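Local coordinates for uncharacterized protein YfeY (Escherichia coli, PDB 2QZB) that is of unknown function but belongs to the DUF1131 family and is probably made with a lipoprotein-type signal peptide, at residues A[93-96]-A[97-101]; A[152-155]-A[156-159]. All blocks are in the same frame, centred on the assembly; numbering follows the deposited sequence.

How the interactions relate
Along the chain the two contacts come in series, neither nested nor crossed. Interaction 1 closes a tight turn from Lys-96 to Thr-99 in the long loop between strand 81-84 and helix 101-104. Much later in the chain, interaction 2 closes another tight turn, from Leu-154 to Trp-157, where helix 151-154 hands the chain over to strand 158-165, the last strand in sequence, which lies inside the antiparallel sheet between 81-84 and 133-138. Their centres lie about 12 Å apart, and the segments 97-101 and 156-159 meet directly: Gly-98 N is 2.7 Å from Val-159 O and Phe-101 N 2.8 Å from Trp-157 O, both probable hydrogen bonds. The loop leading into helix 101-104 is thereby tied to the start of the final strand.

Interaction 1 of 2, residues A[93-96]-A[97-101]; sequences TGVK and IGTPF
Thr-99 grips the carbonyl of Lys-96 twice, closing a type II beta turn. Its backbone N reaches Lys-96 O at 2.9 Å, the usual bond of such a turn, and its OG1 donates to that same Lys-96 O, also at 2.9 Å. Both donors come from one face of the carbonyl plane, the hydroxyl tilted 22° from it. The side chain can do this because OG1 stands beside its own backbone N (chi1 -65°), folded back over the turn. Lys-96 puts CG between its backbone N and carbonyl carbon (chi1 60°), which brings CG alongside the Thr-99 hydroxyl, 3.5 Å from OG1, before the chain leads its amine away. Val-95 meets Thr-99 at about a right angle; Val-95 CG1 lies 3.8 Å from Thr-99 OG1. At the third position of the turn Gly-98 has a positive phi, a backbone shape in which a CB would collide with the carbonyl O of Ile-97. Upstream of the turn, Thr-93 OG1 accepts from Val-95 N in an ST turn and also bonds Tyr-135 OH. Val-95 and Thr-99 both rest on Leu-104 of helix 101-104 and Val-159 of strand 158-165, so the loop packs against both the helix and the strand.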
ATOM      1  N   THR A  93       5.942  10.063  -5.638  1.00 31.70           N
ATOM      2  CA  THR A  93       6.515  10.946  -4.634  1.00 32.91           C
ATOM      3  C   THR A  93       7.983  10.637  -4.393  1.00 33.31           C
ATOM      4  O   THR A  93       8.639  11.379  -3.654  1.00 34.80           O
ATOM      5  CB  THR A  93       5.861  10.713  -3.287  1.00 33.61           C
ATOM      6  OG1 THR A  93       6.121   9.351  -2.890  1.00 33.28           O
ATOM      7  CG2 THR A  93       4.334  10.997  -3.362  1.00 34.33           C
ATOM      8  N   GLY A  94       8.478   9.539  -4.975  1.00 32.58           N
ATOM      9  CA  GLY A  94       9.867   9.087  -4.787  1.00 32.56           C
ATOM     10  C   GLY A  94      10.042   8.082  -3.643  1.00 31.88           C
ATOM     11  O   GLY A  94      11.132   7.553  -3.408  1.00 32.27           O
ATOM     12  N   VAL A  95       8.971   7.837  -2.908  1.00 30.28           N
ATOM     13  CA  VAL A  95       9.023   6.916  -1.814  1.00 29.71           C
ATOM     14  C   VAL A  95       8.975   5.456  -2.352  1.00 30.18           C
ATOM     15  O   VAL A  95       8.328   5.158  -3.375  1.00 28.00           O
ATOM     16  CB  VAL A  95       7.934   7.249  -0.795  1.00 30.16           C
ATOM     17  CG1 VAL A  95       7.888   6.227   0.279  1.00 29.97           C
ATOM     18  CG2 VAL A  95       8.197   8.676  -0.184  1.00 30.34           C
ATOM     19  N   LYS A  96       9.716   4.579  -1.681  1.00 29.66           N
ATOM     20  CA  LYS A  96       9.756   3.158  -2.035  1.00 29.75           C
ATOM     21  C   LYS A  96       9.788   2.359  -0.760  1.00 28.14           C
ATOM     22  O   LYS A  96      10.030   2.903   0.325  1.00 27.40           O
ATOM     23  CB  LYS A  96      11.003   2.838  -2.860  1.00 30.44           C
ATOM     24  CG  LYS A  96      12.303   3.141  -2.128  1.00 34.29           C
ATOM     25  CD  LYS A  96      13.517   2.994  -3.048  1.00 40.45           C
ATOM     26  CE  LYS A  96      14.687   3.949  -2.694  1.00 40.82           C
ATOM     27  NZ  LYS A  96      15.920   3.685  -3.544  1.00 41.63           N
ATOM     28  N   ILE A  97       9.531   1.070  -0.897  1.00 26.90           N
ATOM     29  CA  ILE A  97       9.709   0.114   0.190  1.00 26.43           C
ATOM     30  C   ILE A  97      11.146   0.247   0.700  1.00 25.99           C
ATOM     31  O   ILE A  97      12.073   0.273  -0.092  1.00 24.79           O
ATOM     32  CB  ILE A  97       9.399  -1.323  -0.298  1.00 26.15           C
ATOM     33  CG1 ILE A  97       8.001  -1.387  -0.917  1.00 26.21           C
ATOM     34  CG2 ILE A  97       9.539  -2.348   0.813  1.00 27.52           C
ATOM     35  CD1 ILE A  97       6.895  -1.232   0.041  1.00 27.50           C
ATOM     36  N   GLY A  98      11.306   0.361   2.016  1.00 24.40           N
ATOM     37  CA  GLY A  98      12.583   0.664   2.571  1.00 24.89           C
ATOM     38  C   GLY A  98      12.908   2.127   2.851  1.00 24.58           C
ATOM     39  O   GLY A  98      13.868   2.389   3.562  1.00 25.06           O
ATOM     40  N   THR A  99      12.127   3.089   2.333  1.00 23.30           N
ATOM     41  CA  THR A  99      12.413   4.499   2.629  1.00 21.77           C
ATOM     42  C   THR A  99      12.376   4.672   4.159  1.00 22.19           C
ATOM     43  O   THR A  99      11.454   4.188   4.792  1.00 21.38           O
ATOM     44  CB  THR A  99      11.403   5.430   1.940  1.00 21.41           C
ATOM     45  OG1 THR A  99      11.584   5.302   0.531  1.00 20.20           O
ATOM     46  CG2 THR A  99      11.612   6.952   2.334  1.00 19.85           C
ATOM     47  N   PRO A 100      13.392   5.332   4.755  1.00 22.15           N
ATOM     48  CA  PRO A 100      13.370   5.607   6.194  1.00 21.88           C
ATOM     49  C   PRO A 100      12.243   6.595   6.579  1.00 22.89           C
ATOM     50  O   PRO A 100      11.968   7.550   5.864  1.00 21.42           O
ATOM     51  CB  PRO A 100      14.758   6.205   6.471  1.00 22.62           C
ATOM     52  CG  PRO A 100      15.643   5.679   5.277  1.00 23.99           C
ATOM     53  CD  PRO A 100      14.651   5.784   4.127  1.00 23.21           C
ATOM     54  N   PHE A 101      11.574   6.334   7.687  1.00 22.31           N
ATOM     55  CA  PHE A 101      10.594   7.303   8.212  1.00 23.17           C
ATOM     56  C   PHE A 101      11.135   8.752   8.275  1.00 23.48           C
ATOM     57  O   PHE A 101      10.466   9.696   7.827  1.00 23.73           O
ATOM     58  CB  PHE A 101      10.181   6.834   9.619  1.00 22.19           C
ATOM     59  CG  PHE A 101       9.128   7.687  10.267  1.00 22.21           C
ATOM     60  CD1 PHE A 101       7.774   7.476   9.995  1.00 23.32           C
ATOM     61  CD2 PHE A 101       9.484   8.656  11.214  1.00 22.61           C
ATOM     62  CE1 PHE A 101       6.779   8.252  10.603  1.00 22.14           C
ATOM     63  CE2 PHE A 101       8.509   9.431  11.841  1.00 22.34           C
ATOM     64  CZ  PHE A 101       7.154   9.247  11.533  1.00 23.09           C
TER

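Interaction 2 of 2, residues A[152-155]-A[156-159]; sequences DTLK and NWKV
Leu-154 lays its CD2 methyl over one face of the Trp-157 indole in a CH-pi contact, 3.6 Å from the centroid of the six-membered ring and only 15° off the ring normal. Both side chains carry CG beside the backbone N (chi1 -67° for Leu-154, -75° for Trp-157), and the methyl branch then reaches back to the ring. Thr-153 runs next to the indole, pointing the same way, with its CG2 3.5 Å from Trp-157 NE1, while Thr-153 O approaches CD1 of that ring obliquely at 3.3 Å.

The backbone sets this spacing. Trp-157 N donates to Leu-154 O at 2.8 Å, closing a type I beta turn, and a weak bond of 3.4 Å runs from Asn-156 N to Thr-153 O as helix 151-154 gives way to the turn. On the outer side, the aliphatic part of Lys-155 lies along the Asn-156 amide, CG 3.9 Å from ND2.

Farther out, Trp-157 NE1 bonds Glu-140 O, fixing the rotation of the indole, and the ring also packs on Phe-137 of strand 133-138. Leu-154 touches Ala-108. With an alanine in place of Trp-157, the Leu-154 methyl would probably face a gap and Glu-140 O would be likely to lose its indole partner. The side-chain part of the contact is thus chiefly apolar, built on a backbone hydrogen-bonded turn, with the one polar atom of a buried indole satisfied by a backbone carbonyl, and the exposed lysine and asparagine remain at its solvent side.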
ATOM      1  N   ASP A 152      10.941   9.014  18.570  1.00 42.12           N
ATOM      2  CA  ASP A 152      12.326   8.473  18.648  1.00 41.91           C
ATOM      3  C   ASP A 152      12.463   7.026  18.203  1.00 40.83           C
ATOM      4  O   ASP A 152      13.538   6.616  17.745  1.00 41.07           O
ATOM      5  CB  ASP A 152      12.926   8.572  20.060  1.00 43.46           C
ATOM      6  CG  ASP A 152      13.319   9.974  20.429  1.00 47.24           C
ATOM      7  OD1 ASP A 152      14.233  10.542  19.784  1.00 50.71           O
ATOM      8  OD2 ASP A 152      12.712  10.505  21.392  1.00 52.85           O
ATOM      9  N   THR A 153      11.423   6.232  18.428  1.00 39.16           N
ATOM     10  CA  THR A 153      11.371   4.874  17.901  1.00 37.95           C
ATOM     11  C   THR A 153      11.118   4.892  16.393  1.00 36.49           C
ATOM     12  O   THR A 153      11.850   4.244  15.624  1.00 35.65           O
ATOM     13  CB  THR A 153      10.221   4.068  18.535  1.00 38.54           C
ATOM     14  OG1 THR A 153      10.463   3.926  19.933  1.00 40.55           O
ATOM     15  CG2 THR A 153      10.120   2.668  17.893  1.00 38.30           C
ATOM     16  N   LEU A 154      10.084   5.634  15.992  1.00 34.10           N
ATOM     17  CA  LEU A 154       9.663   5.688  14.597  1.00 33.15           C
ATOM     18  C   LEU A 154      10.727   6.192  13.628  1.00 33.01           C
ATOM     19  O   LEU A 154      10.691   5.801  12.470  1.00 32.24           O
ATOM     20  CB  LEU A 154       8.385   6.501  14.427  1.00 33.22           C
ATOM     21  CG  LEU A 154       7.116   5.919  15.049  1.00 33.51           C
ATOM     22  CD1 LEU A 154       5.935   6.873  14.786  1.00 31.40           C
ATOM     23  CD2 LEU A 154       6.829   4.523  14.504  1.00 31.68           C
ATOM     24  N   LYS A 155      11.672   7.019  14.084  1.00 32.21           N
ATOM     25  CA  LYS A 155      12.626   7.644  13.148  1.00 34.20           C
ATOM     26  C   LYS A 155      13.386   6.604  12.316  1.00 32.72           C
ATOM     27  O   LYS A 155      13.685   6.848  11.146  1.00 33.79           O
ATOM     28  CB  LYS A 155      13.587   8.648  13.825  1.00 33.62           C
ATOM     29  CG  LYS A 155      14.469   8.043  14.904  1.00 37.26           C
ATOM     30  CD  LYS A 155      15.360   9.091  15.633  1.00 37.74           C
ATOM     31  CE  LYS A 155      16.656   8.409  16.139  1.00 43.71           C
ATOM     32  NZ  LYS A 155      17.258   8.974  17.409  1.00 49.01           N
ATOM     33  N   ASN A 156      13.602   5.432  12.910  1.00 31.50           N
ATOM     34  CA  ASN A 156      14.321   4.315  12.307  1.00 31.15           C
ATOM     35  C   ASN A 156      13.417   3.289  11.581  1.00 29.78           C
ATOM     36  O   ASN A 156      13.909   2.309  10.987  1.00 28.67           O
ATOM     37  CB  ASN A 156      15.140   3.604  13.405  1.00 31.70           C
ATOM     38  CG  ASN A 156      16.130   4.537  14.087  1.00 35.52           C
ATOM     39  OD1 ASN A 156      16.881   5.268  13.409  1.00 41.22           O
ATOM     40  ND2 ASN A 156      16.120   4.546  15.426  1.00 37.86           N
ATOM     41  N   TRP A 157      12.108   3.507  11.621  1.00 27.01           N
ATOM     42  CA  TRP A 157      11.188   2.663  10.837  1.00 25.00           C
ATOM     43  C   TRP A 157      11.360   2.873   9.317  1.00 23.72           C
ATOM     44  O   TRP A 157      11.922   3.870   8.875  1.00 22.15           O
ATOM     45  CB  TRP A 157       9.748   2.897  11.300  1.00 25.20           C
ATOM     46  CG  TRP A 157       9.444   2.229  12.637  1.00 23.53           C
ATOM     47  CD1 TRP A 157      10.303   2.034  13.677  1.00 25.40           C
ATOM     48  CD2 TRP A 157       8.182   1.676  13.049  1.00 25.16           C
ATOM     49  NE1 TRP A 157       9.660   1.372  14.710  1.00 24.79           N
ATOM     50  CE2 TRP A 157       8.358   1.139  14.340  1.00 25.84           C
ATOM     51  CE3 TRP A 157       6.926   1.565  12.435  1.00 27.75           C
ATOM     52  CZ2 TRP A 157       7.311   0.532  15.054  1.00 26.61           C
ATOM     53  CZ3 TRP A 157       5.886   0.935  13.128  1.00 27.37           C
ATOM     54  CH2 TRP A 157       6.091   0.429  14.430  1.00 26.93           C
ATOM     55  N   LYS A 158      10.922   1.905   8.526  1.00 22.57           N
ATOM     56  CA  LYS A 158      11.042   1.992   7.075  1.00 24.57           C
ATOM     57  C   LYS A 158       9.716   1.626   6.433  1.00 23.92           C
ATOM     58  O   LYS A 158       8.979   0.838   6.996  1.00 23.24           O
ATOM     59  CB  LYS A 158      12.141   1.045   6.554  1.00 24.93           C
ATOM     60  CG  LYS A 158      13.538   1.490   7.011  1.00 28.27           C
ATOM     61  CD  LYS A 158      14.627   0.620   6.439  1.00 32.51           C
ATOM     62  CE  LYS A 158      16.014   1.047   7.006  1.00 35.34           C
ATOM     63  NZ  LYS A 158      17.023  -0.065   6.748  1.00 40.61           N
ATOM     64  N   VAL A 159       9.471   2.170   5.242  1.00 22.50           N
ATOM     65  CA  VAL A 159       8.267   1.931   4.507  1.00 23.16           C
ATOM     66  C   VAL A 159       8.188   0.440   4.188  1.00 24.22           C
ATOM     67  O   VAL A 159       9.120  -0.119   3.586  1.00 24.40           O
ATOM     68  CB  VAL A 159       8.253   2.755   3.157  1.00 22.90           C
ATOM     69  CG1 VAL A 159       7.076   2.335   2.275  1.00 22.33           C
ATOM     70  CG2 VAL A 159       8.176   4.259   3.433  1.00 21.55           C
TER